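Local coordinates for hypothetical protein SA2161 (Staphylococcus aureus, PDB 1Y7R) that is of unknown function but, as a member of the GNAT family, probably transfers an acetyl group from acetyl-coenzyme A to an unidentified substrate, at residues Glu12-Leu17 with Ser24-Glu29. The protein carries 4 engineered substitutions. Numbering follows the deposited sequence.
Sequences EDYCAL and SPKTRE
Tyr14 carries its ring anti to the backbone N (chi1 171°) and Lys26 sets CG anti to its carbonyl carbon (chi1 -69°), which brings the ring edge of one against the start of the aliphatic chain of the other. Lys26 CG lies close to the ring plane, 3.7 Å from Tyr14 OH and 3.8 Å from Tyr14 CE2, so CG meets the ring at its edge. Both polar ends have partners elsewhere: Tyr14 OH is hydrogen-bonded to Asp68, while the lysine, bent once beyond CG and then extended, leads NZ away from the helix to the carbonyl oxygens of Thr62 and Ser99 of the second subunit. Tyr14 also packs on Thr62 of the second subunit, so the pair lies at the subunit interface. Beside this pair, Cys15 SG sits 3.4 Å from Lys26 O and 3.9 Å from Arg28 CG; Cys15 is buried, and its side chain also touches Ala31 of helix 28-34. A single water links the two backbones, donating to Cys15 O at 2.8 Å and accepting from Lys26 N at 3.0 Å, and thereby occupies a carbonyl of the helix and an amide of the loop. Thr27 turns its CB from helix 11-20 and N-caps the next helix through OG1 to Ala30 N; its own N is bound by Ser99 OG of the second subunit. The contact packs helix 11-20 against the loop leading into helix 28-34, the two helices that follow the first strand and precede the second in the GNAT fold.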
loop_
_atom_site.group_PDB
_atom_site.type_symbol
_atom_site.label_atom_id
_atom_site.label_comp_id
_atom_site.label_asym_id
_atom_site.label_seq_id
_atom_site.Cartn_x
_atom_site.Cartn_y
_atom_site.Cartn_z
ATOM N N GLU A 12 16.967 11.113 -10.422
ATOM C CA GLU A 12 18.307 10.597 -10.197
ATOM C C GLU A 12 18.559 10.299 -8.729
ATOM O O GLU A 12 19.059 9.222 -8.416
ATOM C CB GLU A 12 19.385 11.560 -10.718
ATOM C CG GLU A 12 20.805 11.088 -10.342
ATOM C CD GLU A 12 21.891 11.734 -11.152
ATOM O OE1 GLU A 12 21.613 12.743 -11.834
ATOM O OE2 GLU A 12 23.035 11.241 -11.101
ATOM N N ASP A 13 18.212 11.231 -7.833
ATOM C CA ASP A 13 18.491 11.066 -6.387
ATOM C C ASP A 13 17.714 9.854 -5.839
ATOM O O ASP A 13 18.247 9.044 -5.067
ATOM C CB ASP A 13 18.117 12.326 -5.598
ATOM C CG ASP A 13 19.184 13.405 -5.652
ATOM O OD1 ASP A 13 18.913 14.506 -5.111
ATOM O OD2 ASP A 13 20.295 13.158 -6.183
ATOM N N TYR A 14 16.459 9.726 -6.260
ATOM C CA TYR A 14 15.602 8.627 -5.851
ATOM C C TYR A 14 16.201 7.297 -6.264
ATOM O O TYR A 14 16.376 6.397 -5.448
ATOM C CB TYR A 14 14.188 8.793 -6.426
ATOM C CG TYR A 14 13.295 7.582 -6.238
ATOM C CD1 TYR A 14 12.571 7.427 -5.070
ATOM C CD2 TYR A 14 13.140 6.612 -7.247
ATOM C CE1 TYR A 14 11.732 6.347 -4.869
ATOM C CE2 TYR A 14 12.305 5.510 -7.048
ATOM C CZ TYR A 14 11.612 5.377 -5.857
ATOM O OH TYR A 14 10.778 4.293 -5.649
ATOM N N CYS A 15 16.494 7.167 -7.557
ATOM C CA CYS A 15 16.997 5.913 -8.075
ATOM C C CYS A 15 18.334 5.587 -7.393
ATOM O O CYS A 15 18.597 4.429 -7.022
ATOM C CB CYS A 15 17.178 6.024 -9.587
ATOM S SG CYS A 15 15.582 6.062 -10.450
ATOM N N ALA A 16 19.169 6.615 -7.226
ATOM C CA ALA A 16 20.494 6.472 -6.628
ATOM C C ALA A 16 20.416 6.052 -5.175
ATOM O O ALA A 16 21.212 5.216 -4.700
ATOM C CB ALA A 16 21.293 7.767 -6.746
ATOM N N LEU A 17 19.441 6.606 -4.473
ATOM C CA LEU A 17 19.272 6.248 -3.075
ATOM C C LEU A 17 18.830 4.804 -2.916
ATOM O O LEU A 17 19.382 4.082 -2.078
ATOM C CB LEU A 17 18.354 7.226 -2.363
ATOM C CG LEU A 17 18.088 6.919 -0.901
ATOM C CD1 LEU A 17 19.401 6.877 -0.091
ATOM C CD2 LEU A 17 17.122 7.986 -0.366
ATOM N N SER A 24 16.357 -3.019 -4.591
ATOM C CA SER A 24 16.250 -3.256 -6.027
ATOM C C SER A 24 16.053 -1.936 -6.768
ATOM O O SER A 24 15.409 -1.013 -6.243
ATOM C CB SER A 24 15.111 -4.211 -6.347
ATOM O OG SER A 24 13.888 -3.645 -5.934
ATOM N N PRO A 25 16.611 -1.831 -7.984
ATOM C CA PRO A 25 16.480 -0.537 -8.657
ATOM C C PRO A 25 15.080 -0.273 -9.207
ATOM O O PRO A 25 14.290 -1.226 -9.454
ATOM C CB PRO A 25 17.486 -0.644 -9.829
ATOM C CG PRO A 25 17.545 -2.108 -10.115
ATOM C CD PRO A 25 17.419 -2.783 -8.767
ATOM N N LYS A 26 14.764 1.010 -9.361
ATOM C CA LYS A 26 13.594 1.418 -10.133
ATOM C C LYS A 26 14.107 2.090 -11.387
ATOM O O LYS A 26 15.101 2.808 -11.343
ATOM C CB LYS A 26 12.719 2.428 -9.384
ATOM C CG LYS A 26 11.978 1.913 -8.198
ATOM C CD LYS A 26 10.971 0.814 -8.495
ATOM C CE LYS A 26 10.367 0.379 -7.177
ATOM N NZ LYS A 26 9.370 -0.727 -7.263
ATOM N N THR A 27 13.410 1.883 -12.503
ATOM C CA THR A 27 13.806 2.551 -13.739
ATOM C C THR A 27 13.505 4.024 -13.593
ATOM O O THR A 27 12.614 4.410 -12.837
ATOM C CB THR A 27 13.050 2.006 -14.959
ATOM O OG1 THR A 27 11.656 2.281 -14.799
ATOM C CG2 THR A 27 13.247 0.491 -15.074
ATOM N N ARG A 28 14.231 4.853 -14.328
ATOM C CA ARG A 28 13.923 6.271 -14.317
ATOM C C ARG A 28 12.505 6.565 -14.824
ATOM O O ARG A 28 11.856 7.514 -14.335
ATOM C CB ARG A 28 15.019 7.084 -15.024
ATOM C CG ARG A 28 16.291 7.157 -14.177
ATOM C CD ARG A 28 17.369 7.954 -14.877
ATOM N NE ARG A 28 17.881 7.240 -16.040
ATOM C CZ ARG A 28 19.177 7.109 -16.292
ATOM N NH1 ARG A 28 19.607 6.450 -17.361
ATOM N NH2 ARG A 28 20.048 7.654 -15.458
ATOM N N GLU A 29 12.014 5.751 -15.770
ATOM C CA GLU A 29 10.635 5.873 -16.221
ATOM C C GLU A 29 9.648 5.654 -15.067
ATOM O O GLU A 29 8.656 6.402 -14.921
ATOM C CB GLU A 29 10.303 4.912 -17.360
ATOM C CG GLU A 29 8.913 5.162 -18.003
ATOM C CD GLU A 29 8.350 3.982 -18.816
ATOM O OE1 GLU A 29 8.851 2.835 -18.692
ATOM O OE2 GLU A 29 7.380 4.202 -19.588
HETATM O O HOH W 1 17.120 2.670 -8.681
#